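Local atomic coordinates of C2 toxin component I (Clostridium botulinum, PDB entry 2J3X), a protein that acts as the enzymatic, ADP-ribosylating component of the binary C2 toxin, a two-part toxin whose target in host cells is most probably actin. Residues 236-241 with 285-289; 249-254 with 378-384; 191-197 with 211-217; 171-175 with 186-191. The protein carries 2 engineered substitutions. One frame throughout, in Å; residues are numbered along the deposited sequence. Where two conformers were deposited one is given.

Interaction 1: 236-241 with 285-289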
loop_
_atom_site.group_PDB
_atom_site.type_symbol
_atom_site.label_atom_id
_atom_site.label_comp_id
_atom_site.label_asym_id
_atom_site.label_seq_id
_atom_site.Cartn_x
_atom_site.Cartn_y
_atom_site.Cartn_z
ATOM N N ASP A 236 -15.929 -12.879 -20.103
ATOM C CA ASP A 236 -16.897 -12.635 -21.168
ATOM C C ASP A 236 -16.712 -11.307 -21.875
ATOM O O ASP A 236 -17.553 -10.902 -22.671
ATOM C CB ASP A 236 -18.349 -12.840 -20.696
ATOM C CG ASP A 236 -18.814 -11.788 -19.707
ATOM O OD1 ASP A 236 -18.020 -10.905 -19.375
ATOM O OD2 ASP A 236 -19.999 -11.884 -19.256
ATOM N N TYR A 237 -15.595 -10.635 -21.609
ATOM C CA TYR A 237 -15.399 -9.269 -22.099
ATOM C C TYR A 237 -15.430 -9.214 -23.647
ATOM O O TYR A 237 -16.186 -8.401 -24.211
ATOM C CB TYR A 237 -14.091 -8.689 -21.537
ATOM C CG TYR A 237 -13.773 -7.308 -22.035
ATOM C CD1 TYR A 237 -14.641 -6.257 -21.748
ATOM C CD2 TYR A 237 -12.574 -7.034 -22.698
ATOM C CE1 TYR A 237 -14.353 -4.943 -22.183
ATOM C CE2 TYR A 237 -12.298 -5.733 -23.156
ATOM C CZ TYR A 237 -13.183 -4.715 -22.877
ATOM O OH TYR A 237 -12.912 -3.422 -23.277
ATOM N N ILE A 238 -14.662 -10.059 -24.337
ATOM C CA ILE A 238 -14.668 -10.003 -25.803
ATOM C C ILE A 238 -16.058 -10.298 -26.385
ATOM O O ILE A 238 -16.485 -9.645 -27.359
ATOM C CB ILE A 238 -13.529 -10.861 -26.403
ATOM C CG1 ILE A 238 -12.187 -10.182 -26.040
ATOM C CG2 ILE A 238 -13.655 -11.038 -27.966
ATOM C CD1 ILE A 238 -10.942 -11.008 -26.455
ATOM N N SER A 239 -16.796 -11.234 -25.757
ATOM C CA SER A 239 -18.146 -11.582 -26.208
ATOM C C SER A 239 -19.033 -10.342 -26.166
ATOM O O SER A 239 -20.049 -10.324 -26.843
ATOM C CB SER A 239 -18.750 -12.693 -25.332
ATOM O OG SER A 239 -19.313 -12.145 -24.127
ATOM N N LYS A 240 -18.671 -9.331 -25.374
ATOM C CA LYS A 240 -19.545 -8.127 -25.247
ATOM C C LYS A 240 -19.193 -6.982 -26.186
ATOM O O LYS A 240 -19.953 -5.970 -26.246
ATOM C CB LYS A 240 -19.485 -7.564 -23.832
ATOM C CG LYS A 240 -20.175 -8.501 -22.783
ATOM C CD LYS A 240 -20.090 -7.927 -21.398
ATOM C CE LYS A 240 -20.979 -8.662 -20.437
ATOM N NZ LYS A 240 -22.426 -8.199 -20.583
ATOM N N LEU A 241 -18.083 -7.105 -26.888
ATOM C CA LEU A 241 -17.569 -6.033 -27.758
ATOM C C LEU A 241 -18.157 -6.178 -29.176
ATOM O O LEU A 241 -18.330 -7.295 -29.661
ATOM C CB LEU A 241 -16.046 -6.142 -27.867
ATOM C CG LEU A 241 -15.218 -5.852 -26.597
ATOM C CD1 LEU A 241 -13.727 -5.819 -26.911
ATOM C CD2 LEU A 241 -15.675 -4.573 -25.894
ATOM N N ALA A 285 -15.066 0.726 -26.148
ATOM C CA ALA A 285 -14.788 -0.657 -25.701
ATOM C C ALA A 285 -14.479 -0.698 -24.231
ATOM O O ALA A 285 -14.944 -1.609 -23.501
ATOM C CB ALA A 285 -13.609 -1.253 -26.469
ATOM N N LEU A 286 -13.665 0.256 -23.771
ATOM C CA LEU A 286 -13.244 0.256 -22.348
ATOM C C LEU A 286 -14.418 0.619 -21.413
ATOM O O LEU A 286 -14.330 0.395 -20.198
ATOM C CB LEU A 286 -12.026 1.175 -22.103
ATOM C CG LEU A 286 -10.754 0.713 -22.811
ATOM C CD1 LEU A 286 -9.648 1.806 -22.533
ATOM C CD2 LEU A 286 -10.390 -0.697 -22.259
ATOM N N SER A 287 -15.515 1.144 -21.976
ATOM C CA SER A 287 -16.714 1.476 -21.195
ATOM C C SER A 287 -17.696 0.319 -21.169
ATOM O O SER A 287 -18.684 0.392 -20.446
ATOM C CB SER A 287 -17.452 2.686 -21.798
ATOM O OG SER A 287 -16.600 3.832 -21.777
ATOM N N VAL A 288 -17.415 -0.765 -21.903
ATOM C CA VAL A 288 -18.391 -1.881 -21.976
ATOM C C VAL A 288 -18.522 -2.616 -20.620
ATOM O O VAL A 288 -19.651 -2.952 -20.178
ATOM C CB VAL A 288 -18.075 -2.821 -23.164
ATOM C CG1 VAL A 288 -18.806 -4.185 -23.055
ATOM C CG2 VAL A 288 -18.400 -2.111 -24.540
ATOM N N LYS A 289 -17.397 -2.806 -19.923
ATOM C CA LYS A 289 -17.418 -3.518 -18.660
ATOM C C LYS A 289 -16.503 -2.760 -17.664
ATOM O O LYS A 289 -15.339 -3.107 -17.494
ATOM C CB LYS A 289 -16.986 -4.979 -18.911
ATOM C CG LYS A 289 -17.189 -5.913 -17.767
ATOM C CD LYS A 289 -17.405 -7.423 -18.235
ATOM C CE LYS A 289 -18.121 -8.006 -17.027
ATOM N NZ LYS A 289 -17.913 -9.429 -16.911
HETATM O O HOH W 1 -20.704 -10.224 -16.944
#
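The ring of Tyr237 is a large bump, and the end of helix 273-286 with the turn beyond it supplies the hollow. The ring reaches across so that its hydroxyl meets a carbonyl near the helix end: Tyr237 OH donates to Ala285 O at 2.7 Å, an oxygen that also takes Val288 N at 3.1 Å and lies near the plane of the ring. Behind that point the ring rests against aliphatic carbon, with Tyr237 CD1 3.9 Å from Lys289 CB and Tyr237 CE1 4.4 Å from Val288 CB. Val288 is the answering bump. It points toward 236-241, its CG1 sitting 3.5 Å from Lys240 CB and its CG2 3.9 Å from Leu241 CD2, while Leu241 CD2 also reaches Ala285 CB at 4.0 Å. Both segments belong to the mostly helical part of the second ADP-ribosyltransferase exoenzyme region: 236-241 links helices 227-234 and 243-254, and the latter adds Leu249 against Tyr237 and Gln245 against Val288. At the outer end the extended Lys289 chain runs past Tyr237, and its CD passes 4.2 Å from Lys240 CD. Its ammonium closes the gap in a salt bridge, Lys289 NZ to Asp236 OD1 at 2.9 Å, and also donates to Asn233 O. A water spans the same pair, 2.9 Å from both Asp236 OD2 and Lys289 NZ.

Interaction 2: 249-254 with 378-384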
loop_
_atom_site.group_PDB
_atom_site.type_symbol
_atom_site.label_atom_id
_atom_site.label_comp_id
_atom_site.label_asym_id
_atom_site.label_seq_id
_atom_site.Cartn_x
_atom_site.Cartn_y
_atom_site.Cartn_z
ATOM N N LEU A 249 -9.580 -2.004 -30.337
ATOM C CA LEU A 249 -8.769 -2.392 -29.179
ATOM C C LEU A 249 -7.554 -3.278 -29.544
ATOM O O LEU A 249 -6.443 -3.047 -29.084
ATOM C CB LEU A 249 -9.696 -3.037 -28.120
ATOM C CG LEU A 249 -9.012 -3.406 -26.821
ATOM C CD1 LEU A 249 -8.196 -2.247 -26.154
ATOM C CD2 LEU A 249 -10.163 -3.917 -25.826
ATOM N N GLU A 250 -7.751 -4.264 -30.423
ATOM C CA GLU A 250 -6.668 -5.080 -30.975
ATOM C C GLU A 250 -5.577 -4.208 -31.582
ATOM O O GLU A 250 -4.397 -4.435 -31.349
ATOM C CB GLU A 250 -7.197 -5.984 -32.088
ATOM C CG GLU A 250 -8.114 -7.113 -31.591
ATOM C CD GLU A 250 -7.372 -8.208 -30.851
ATOM O OE1 GLU A 250 -6.115 -8.185 -30.778
ATOM O OE2 GLU A 250 -8.056 -9.129 -30.366
ATOM N N GLY A 251 -6.018 -3.217 -32.353
ATOM C CA GLY A 251 -5.072 -2.336 -33.066
ATOM C C GLY A 251 -4.226 -1.598 -32.053
ATOM O O GLY A 251 -3.011 -1.481 -32.209
ATOM N N TYR A 252 -4.879 -1.104 -30.989
ATOM C CA TYR A 252 -4.156 -0.383 -29.958
ATOM C C TYR A 252 -3.189 -1.282 -29.214
ATOM O O TYR A 252 -2.069 -0.873 -28.854
ATOM C CB TYR A 252 -5.141 0.293 -29.006
ATOM C CG TYR A 252 -4.396 1.093 -27.967
ATOM C CD1 TYR A 252 -3.848 2.362 -28.286
ATOM C CD2 TYR A 252 -4.143 0.553 -26.705
ATOM C CE1 TYR A 252 -3.108 3.082 -27.326
ATOM C CE2 TYR A 252 -3.414 1.264 -25.741
ATOM C CZ TYR A 252 -2.909 2.539 -26.074
ATOM O OH TYR A 252 -2.210 3.253 -25.165
ATOM N N LEU A 253 -3.588 -2.530 -28.977
ATOM C CA LEU A 253 -2.741 -3.432 -28.224
ATOM C C LEU A 253 -1.549 -3.903 -29.047
ATOM O O LEU A 253 -0.530 -4.245 -28.476
ATOM C CB LEU A 253 -3.519 -4.667 -27.762
ATOM C CG LEU A 253 -4.556 -4.398 -26.649
ATOM C CD1 LEU A 253 -5.453 -5.653 -26.451
ATOM C CD2 LEU A 253 -3.880 -3.884 -25.344
ATOM N N HIS A 254 -1.682 -3.893 -30.369
ATOM C CA HIS A 254 -0.656 -4.509 -31.233
ATOM C C HIS A 254 0.150 -3.598 -32.130
ATOM O O HIS A 254 1.360 -3.838 -32.279
ATOM C CB HIS A 254 -1.255 -5.645 -32.075
ATOM C CG HIS A 254 -1.610 -6.841 -31.256
ATOM N ND1 HIS A 254 -2.912 -7.206 -30.990
ATOM C CD2 HIS A 254 -0.827 -7.700 -30.563
ATOM C CE1 HIS A 254 -2.914 -8.277 -30.221
ATOM N NE2 HIS A 254 -1.663 -8.584 -29.930
ATOM N N ILE A 378 -7.230 -6.903 -19.784
ATOM C CA ILE A 378 -7.007 -7.443 -21.127
ATOM C C ILE A 378 -6.924 -8.956 -20.989
ATOM O O ILE A 378 -5.832 -9.565 -20.896
ATOM C CB ILE A 378 -5.745 -6.785 -21.714
ATOM C CG1 ILE A 378 -5.917 -5.252 -21.725
ATOM C CG2 ILE A 378 -5.451 -7.353 -23.134
ATOM C CD1 ILE A 378 -7.117 -4.709 -22.475
ATOM N N TYR A 379 -8.120 -9.560 -20.966
ATOM C CA TYR A 379 -8.281 -11.013 -20.804
ATOM C C TYR A 379 -8.924 -11.533 -22.078
ATOM O O TYR A 379 -9.890 -10.941 -22.546
ATOM C CB TYR A 379 -9.157 -11.352 -19.587
ATOM C CG TYR A 379 -9.189 -12.847 -19.321
ATOM C CD1 TYR A 379 -8.191 -13.453 -18.604
ATOM C CD2 TYR A 379 -10.233 -13.658 -19.820
ATOM C CE1 TYR A 379 -8.159 -14.841 -18.402
ATOM C CE2 TYR A 379 -10.215 -15.073 -19.612
ATOM C CZ TYR A 379 -9.177 -15.643 -18.903
ATOM O OH TYR A 379 -9.127 -17.023 -18.675
ATOM N N GLY A 380 -8.383 -12.634 -22.621
ATOM C CA GLY A 380 -9.013 -13.224 -23.830
ATOM C C GLY A 380 -8.242 -12.835 -25.087
ATOM O O GLY A 380 -8.592 -13.276 -26.199
ATOM N N PHE A 381 -7.196 -12.034 -24.916
ATOM C CA PHE A 381 -6.411 -11.492 -26.043
ATOM C C PHE A 381 -5.091 -12.256 -26.245
ATOM O O PHE A 381 -4.262 -12.342 -25.318
ATOM C CB PHE A 381 -6.112 -10.013 -25.782
ATOM C CG PHE A 381 -7.325 -9.149 -25.794
ATOM C CD1 PHE A 381 -8.075 -8.955 -24.630
ATOM C CD2 PHE A 381 -7.756 -8.540 -26.981
ATOM C CE1 PHE A 381 -9.247 -8.132 -24.649
ATOM C CE2 PHE A 381 -8.889 -7.740 -26.994
ATOM C CZ PHE A 381 -9.631 -7.535 -25.838
ATOM N N SER A 382 -4.898 -12.829 -27.444
ATOM C CA SER A 382 -3.641 -13.554 -27.761
ATOM C C SER A 382 -2.419 -12.674 -27.475
ATOM O O SER A 382 -2.404 -11.499 -27.826
ATOM C CB SER A 382 -3.633 -13.938 -29.273
ATOM O OG SER A 382 -4.832 -14.594 -29.617
ATOM N N GLY A 383 -1.430 -13.214 -26.787
ATOM C CA GLY A 383 -0.166 -12.512 -26.594
ATOM C C GLY A 383 -0.093 -11.749 -25.280
ATOM O O GLY A 383 0.917 -11.150 -24.978
ATOM N N PHE A 384 -1.181 -11.793 -24.517
ATOM C CA PHE A 384 -1.352 -11.012 -23.260
ATOM C C PHE A 384 -1.585 -11.804 -22.003
ATOM O O PHE A 384 -1.890 -11.198 -20.974
ATOM C CB PHE A 384 -2.470 -9.989 -23.414
ATOM C CG PHE A 384 -2.006 -8.784 -24.074
ATOM C CD1 PHE A 384 -1.912 -8.731 -25.468
ATOM C CD2 PHE A 384 -1.539 -7.722 -23.329
ATOM C CE1 PHE A 384 -1.388 -7.629 -26.106
ATOM C CE2 PHE A 384 -1.030 -6.595 -23.977
ATOM C CZ PHE A 384 -0.950 -6.567 -25.368
#
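Ile378 opens the loop that follows strand 375-377, its backbone still hydrogen-bonded to Glu389, and sends its CG2 to within 3.7 Å of Leu253 CD1 on helix 243-254. The loop leads to a Glu-x-Glu motif ending at Glu389 and probably corresponds to the ADP-ribosylating turn-turn (ARTT) loop of related toxins. At Gly380 the chain turns with a positive phi (101°), where a CB would jam against the preceding carbonyl oxygen. Phe381 then points back at the helix and makes the central contact. Leu253 CD1 lies over one face of the Phe381 ring, 4.1 Å from the centroid in a CH-pi contact, and Leu249 CD2 approaches Phe381 CZ at 3.7 Å. At the ring edge, Glu250 OE2 comes to 3.4 Å from Phe381 CD2. From Phe381 to Phe384 the chain makes a type II beta turn, closed by Phe384 N to Phe381 O at 3.2 Å, with Gly383 taking the positive phi of its third position. Within it, Ser382 O comes 3.7 Å from His254 NE2. Phe384 ends the walk: its CZ is 4.0 Å from Leu253 CD2, and its edge is turned toward the face of His254 in an offset edge-to-face pair, centroids 5.9 Å apart and planes at 76°. Leucine methyls and aromatic rings thus carry the contact, holding the loop to the helix chiefly by shape and dispersion rather than by directed polar bonds.

Interaction 3: 191-197 with 211-217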
loop_
_atom_site.group_PDB
_atom_site.type_symbol
_atom_site.label_atom_id
_atom_site.label_comp_id
_atom_site.label_asym_id
_atom_site.label_seq_id
_atom_site.Cartn_x
_atom_site.Cartn_y
_atom_site.Cartn_z
ATOM N N PHE A 191 -3.057 -4.956 6.041
ATOM C CA PHE A 191 -4.288 -4.303 6.453
ATOM C C PHE A 191 -4.175 -2.835 6.175
ATOM O O PHE A 191 -3.060 -2.282 6.203
ATOM C CB PHE A 191 -4.531 -4.462 7.967
ATOM C CG PHE A 191 -5.060 -5.822 8.350
ATOM C CD1 PHE A 191 -6.325 -6.205 7.944
ATOM C CD2 PHE A 191 -4.284 -6.700 9.113
ATOM C CE1 PHE A 191 -6.831 -7.474 8.260
ATOM C CE2 PHE A 191 -4.773 -7.993 9.445
ATOM C CZ PHE A 191 -6.058 -8.344 9.020
ATOM N N SER A 192 -5.332 -2.193 6.024
ATOM C CA SER A 192 -5.399 -0.750 5.924
ATOM C C SER A 192 -6.208 -0.185 7.077
ATOM O O SER A 192 -6.983 -0.912 7.713
ATOM C CB SER A 192 -6.087 -0.316 4.629
ATOM O OG SER A 192 -5.281 -0.727 3.519
ATOM N N ILE A 193 -6.009 1.102 7.304
ATOM C CA ILE A 193 -6.841 1.835 8.277
ATOM C C ILE A 193 -7.594 2.902 7.486
ATOM O O ILE A 193 -7.004 3.578 6.643
ATOM C CB ILE A 193 -5.985 2.464 9.355
ATOM C CG1 ILE A 193 -5.528 1.403 10.354
ATOM C CG2 ILE A 193 -6.832 3.404 10.225
ATOM C CD1 ILE A 193 -6.708 0.937 11.370
ATOM N N ILE A 194 -8.892 3.035 7.771
ATOM C CA ILE A 194 -9.732 4.100 7.248
ATOM C C ILE A 194 -10.140 5.014 8.433
ATOM O O ILE A 194 -10.951 4.614 9.286
ATOM C CB ILE A 194 -10.979 3.532 6.606
ATOM C CG1 ILE A 194 -10.623 2.580 5.457
ATOM C CG2 ILE A 194 -11.862 4.698 6.062
ATOM C CD1 ILE A 194 -11.858 1.853 4.871
ATOM N N PRO A 195 -9.537 6.203 8.525
ATOM C CA PRO A 195 -9.874 7.097 9.662
ATOM C C PRO A 195 -11.348 7.462 9.517
ATOM O O PRO A 195 -11.803 7.787 8.418
ATOM C CB PRO A 195 -8.997 8.338 9.374
ATOM C CG PRO A 195 -7.769 7.711 8.716
ATOM C CD PRO A 195 -8.448 6.783 7.685
ATOM N N GLU A 196 -12.088 7.349 10.622
ATOM C CA GLU A 196 -13.517 7.670 10.611
ATOM C C GLU A 196 -13.846 8.946 11.375
ATOM O O GLU A 196 -14.835 9.614 11.015
ATOM C CB GLU A 196 -14.318 6.490 11.169
ATOM C CG GLU A 196 -14.057 5.145 10.403
ATOM C CD GLU A 196 -14.693 5.041 9.028
ATOM O OE1 GLU A 196 -15.323 6.029 8.550
ATOM O OE2 GLU A 196 -14.557 3.946 8.399
ATOM N N SER A 197 -13.015 9.292 12.360
ATOM C CA SER A 197 -13.192 10.538 13.136
ATOM C C SER A 197 -11.865 10.929 13.750
ATOM O O SER A 197 -10.974 10.114 13.862
ATOM C CB SER A 197 -14.226 10.378 14.260
ATOM O OG SER A 197 -13.832 9.373 15.158
ATOM N N ILE A 211 -7.387 9.530 16.522
ATOM C CA ILE A 211 -8.110 9.120 15.329
ATOM C C ILE A 211 -8.730 7.779 15.608
ATOM O O ILE A 211 -8.027 6.840 16.036
ATOM C CB ILE A 211 -7.148 8.995 14.124
ATOM C CG1 ILE A 211 -6.495 10.347 13.813
ATOM C CG2 ILE A 211 -7.885 8.324 12.896
ATOM C CD1 ILE A 211 -5.202 10.207 12.999
ATOM N N GLU A 212 -10.036 7.671 15.378
ATOM C CA GLU A 212 -10.695 6.351 15.383
ATOM C C GLU A 212 -10.679 5.836 13.946
ATOM O O GLU A 212 -11.208 6.479 13.034
ATOM C CB GLU A 212 -12.164 6.474 15.806
ATOM C CG GLU A 212 -12.391 7.117 17.156
ATOM C CD GLU A 212 -11.758 6.348 18.328
ATOM O OE1 GLU A 212 -11.585 5.097 18.232
ATOM O OE2 GLU A 212 -11.460 7.026 19.354
ATOM N N GLY A 213 -10.052 4.688 13.748
ATOM C CA GLY A 213 -9.973 4.102 12.385
ATOM C C GLY A 213 -10.592 2.740 12.294
ATOM O O GLY A 213 -10.603 1.981 13.287
ATOM N N SER A 214 -11.070 2.388 11.102
ATOM C CA SER A 214 -11.585 1.031 10.880
ATOM C C SER A 214 -10.520 0.236 10.208
ATOM O O SER A 214 -9.911 0.708 9.264
ATOM C CB SER A 214 -12.804 0.985 9.903
ATOM O OG SER A 214 -13.848 1.720 10.454
ATOM N N LEU A 215 -10.308 -0.979 10.678
ATOM C CA LEU A 215 -9.355 -1.869 10.048
ATOM C C LEU A 215 -10.008 -2.448 8.810
ATOM O O LEU A 215 -11.125 -2.988 8.907
ATOM C CB LEU A 215 -9.013 -2.998 11.028
ATOM C CG LEU A 215 -7.793 -3.847 10.761
ATOM C CD1 LEU A 215 -6.545 -3.002 10.946
ATOM C CD2 LEU A 215 -7.830 -5.038 11.780
ATOM N N SER A 216 -9.333 -2.393 7.669
ATOM C CA SER A 216 -9.958 -2.826 6.426
ATOM C C SER A 216 -8.962 -3.583 5.559
ATOM O O SER A 216 -7.782 -3.623 5.874
ATOM C CB SER A 216 -10.567 -1.625 5.676
ATOM O OG SER A 216 -11.088 -0.632 6.565
ATOM N N GLN A 217 -9.445 -4.177 4.470
ATOM C CA GLN A 217 -8.543 -4.906 3.580
ATOM C C GLN A 217 -8.859 -4.493 2.183
ATOM O O GLN A 217 -9.963 -4.784 1.701
ATOM C CB GLN A 217 -8.811 -6.407 3.694
ATOM C CG GLN A 217 -8.141 -7.028 4.852
ATOM C CD GLN A 217 -8.685 -8.432 5.094
ATOM O OE1 GLN A 217 -9.858 -8.613 5.481
ATOM N NE2 GLN A 217 -7.836 -9.427 4.866
#
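Backbone hydrogen bonds zip the two strands into an antiparallel hairpin. Ser192 N to Ser216 O and Ser216 N to Ser192 O both measure 2.8 Å; Ile194 N to Ser214 O and Ser214 N to Ile194 O both measure 2.9 Å. Beyond Pro195 a classic beta bulge shifts the register by one: Glu196 N to Glu212 O is 2.7 Å, Ser197 N to the same Glu212 O a weak 3.4 Å, and Glu212 N returns to Ser197 O at 3.0 Å. Outside this ladder, Ser192 OG bonds to Thr142 of edge strand 141-143. On the face of Ile193 and Leu215, Ile193 CD1 meets Leu215 CD1 at 4.0 Å, Leu215 CD2 covers one face of the Phe191 ring, and Pro195 CB packs on Ile211 CG2 at 3.7 Å. Gly213 faces Pro195, their CA atoms only 4.0 Å apart; a CB there would clash with Ile193 CG2. Proline thus fits a non-hydrogen-bonded position, where its missing NH costs no bond to the partner strand.

Interaction 4: 171-175 with 186-191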
loop_
_atom_site.group_PDB
_atom_site.type_symbol
_atom_site.label_atom_id
_atom_site.label_comp_id
_atom_site.label_asym_id
_atom_site.label_seq_id
_atom_site.Cartn_x
_atom_site.Cartn_y
_atom_site.Cartn_z
ATOM N N THR A 171 -11.850 -13.639 15.368
ATOM C CA THR A 171 -11.416 -14.620 14.361
ATOM C C THR A 171 -10.164 -14.184 13.589
ATOM O O THR A 171 -9.569 -15.014 12.894
ATOM C CB THR A 171 -12.513 -15.086 13.336
ATOM O OG1 THR A 171 -12.678 -14.096 12.337
ATOM C CG2 THR A 171 -13.876 -15.389 13.997
ATOM N N PHE A 172 -9.768 -12.906 13.679
ATOM C CA PHE A 172 -8.547 -12.484 12.960
ATOM C C PHE A 172 -7.302 -13.137 13.533
ATOM O O PHE A 172 -7.215 -13.371 14.715
ATOM C CB PHE A 172 -8.385 -10.980 13.051
ATOM C CG PHE A 172 -9.098 -10.220 12.004
ATOM C CD1 PHE A 172 -10.365 -10.618 11.560
ATOM C CD2 PHE A 172 -8.547 -9.040 11.521
ATOM C CE1 PHE A 172 -11.062 -9.848 10.620
ATOM C CE2 PHE A 172 -9.254 -8.267 10.595
ATOM C CZ PHE A 172 -10.489 -8.688 10.149
ATOM N N ASP A 173 -6.322 -13.459 12.673
ATOM C CA ASP A 173 -5.077 -14.088 13.102
ATOM C C ASP A 173 -4.308 -13.098 13.920
ATOM O O ASP A 173 -4.356 -11.878 13.659
ATOM C CB ASP A 173 -4.191 -14.426 11.888
ATOM C CG ASP A 173 -4.853 -15.388 10.920
ATOM O OD1 ASP A 173 -5.715 -16.194 11.312
ATOM O OD2 ASP A 173 -4.530 -15.315 9.719
ATOM N N TYR A 174 -3.575 -13.599 14.908
ATOM C CA TYR A 174 -2.777 -12.743 15.772
ATOM C C TYR A 174 -1.698 -13.465 16.510
ATOM O O TYR A 174 -1.803 -14.669 16.777
ATOM C CB TYR A 174 -3.627 -11.961 16.793
ATOM C CG TYR A 174 -4.040 -12.810 17.995
ATOM C CD1 TYR A 174 -4.996 -13.806 17.841
ATOM C CD2 TYR A 174 -3.500 -12.572 19.280
ATOM C CE1 TYR A 174 -5.402 -14.615 18.943
ATOM C CE2 TYR A 174 -3.894 -13.353 20.403
ATOM C CZ TYR A 174 -4.837 -14.368 20.208
ATOM O OH TYR A 174 -5.264 -15.121 21.279
ATOM N N GLY A 175 -0.679 -12.693 16.868
ATOM C CA GLY A 175 0.367 -13.082 17.753
ATOM C C GLY A 175 0.407 -12.058 18.848
ATOM O O GLY A 175 -0.314 -11.041 18.788
ATOM N N LEU A 186 0.287 -8.762 17.191
ATOM C CA LEU A 186 0.905 -8.668 15.883
ATOM C C LEU A 186 -0.139 -9.219 14.929
ATOM O O LEU A 186 -0.665 -10.320 15.158
ATOM C CB LEU A 186 2.176 -9.549 15.858
ATOM C CG LEU A 186 2.955 -9.346 14.541
ATOM C CD1 LEU A 186 3.479 -7.925 14.428
ATOM C CD2 LEU A 186 4.089 -10.353 14.490
ATOM N N LEU A 187 -0.447 -8.491 13.857
ATOM C CA LEU A 187 -1.445 -8.974 12.893
ATOM C C LEU A 187 -0.790 -9.079 11.501
ATOM O O LEU A 187 0.316 -8.564 11.310
ATOM C CB LEU A 187 -2.680 -8.052 12.825
ATOM C CG LEU A 187 -3.236 -7.557 14.154
ATOM C CD1 LEU A 187 -4.354 -6.556 13.817
ATOM C CD2 LEU A 187 -3.799 -8.712 14.957
ATOM N N ASN A 188 -1.466 -9.765 10.579
ATOM C CA ASN A 188 -0.956 -10.049 9.243
ATOM C C ASN A 188 -0.561 -8.769 8.507
ATOM O O ASN A 188 -1.052 -7.644 8.790
ATOM C CB ASN A 188 -2.075 -10.729 8.436
ATOM C CG ASN A 188 -2.271 -12.175 8.834
ATOM O OD1 ASN A 188 -1.350 -12.786 9.369
ATOM N ND2 ASN A 188 -3.400 -12.750 8.464
ATOM N N GLN A 189 0.280 -8.954 7.495
ATOM C CA GLN A 189 0.632 -7.884 6.599
ATOM C C GLN A 189 -0.605 -7.447 5.797
ATOM O O GLN A 189 -1.538 -8.242 5.541
ATOM C CB GLN A 189 1.596 -8.450 5.546
ATOM C CG GLN A 189 2.961 -8.879 6.092
ATOM C CD GLN A 189 3.961 -9.038 4.951
ATOM O OE1 GLN A 189 4.528 -10.104 4.800
ATOM N NE2 GLN A 189 4.180 -7.963 4.138
ATOM N N GLY A 190 -0.590 -6.181 5.360
ATOM C CA GLY A 190 -1.511 -5.749 4.321
ATOM C C GLY A 190 -2.892 -5.260 4.756
ATOM O O GLY A 190 -3.802 -5.159 3.930
ATOM N N PHE A 191 -3.057 -4.956 6.041
ATOM C CA PHE A 191 -4.288 -4.303 6.453
ATOM C C PHE A 191 -4.175 -2.835 6.175
ATOM O O PHE A 191 -3.060 -2.282 6.203
ATOM C CB PHE A 191 -4.531 -4.462 7.967
ATOM C CG PHE A 191 -5.060 -5.822 8.350
ATOM C CD1 PHE A 191 -6.325 -6.205 7.944
ATOM C CD2 PHE A 191 -4.284 -6.700 9.113
ATOM C CE1 PHE A 191 -6.831 -7.474 8.260
ATOM C CE2 PHE A 191 -4.773 -7.993 9.445
ATOM C CZ PHE A 191 -6.058 -8.344 9.020
HETATM O O HOH W 2 -4.168 -10.787 11.203
#
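Strands 175-178 and 183-187 form a beta hairpin at one end of the eight-stranded sheet, and this contact lies at its open end, where the chain enters and leaves. Phe172 comes first, its CE2 3.5 Å from Phe191 CE1; the two ring planes are near parallel, at 10°, but slid apart with centroids 5.4 Å from each other, so they barely overlap. Leu215 of strand 206-216 touches both rings. Asp173 faces Asn188, and Asn188 ND2 donates to Asp173 OD2 at 3.1 Å; a water donates to Asp173 O at 2.7 Å and accepts from Asn188 N at 3.0 Å, where the strands part. Tyr174 turns its ring away, its hydroxyl bonded to Glu25, but its CB packs on Leu187 CD2 at 3.7 Å and its CA makes a CA-H...O contact with Leu186 O at 3.3 Å. Gly175 starts the pairing proper, a hydrogen-bonded pair with Leu186: Gly175 N to Leu186 O is 2.9 Å and Leu186 N to Gly175 O 2.8 Å.

In the fold
Along the chain, interaction 4 closes before interaction 3 opens, and both precede interactions 1 and 2, whose segments alternate. Interactions 3 and 4, centres 14 Å apart, share Phe191 and one eight-stranded sheet within the first ADP-ribosyltransferase exoenzyme region; Leu215 CD2 meets Phe172 CE2 at 3.7 Å. Interactions 1 and 2, centres 12 Å apart, lie in the second such region and join through Tyr237 and Ile238, with Ile238 CG1 3.7 Å from Phe381 CZ, around helix 243-254. The two pairs are 35 to 39 Å apart between centres and nowhere touch, in keeping with two halves of the same ADP-ribosyltransferase family, each contact lying within one half or the other.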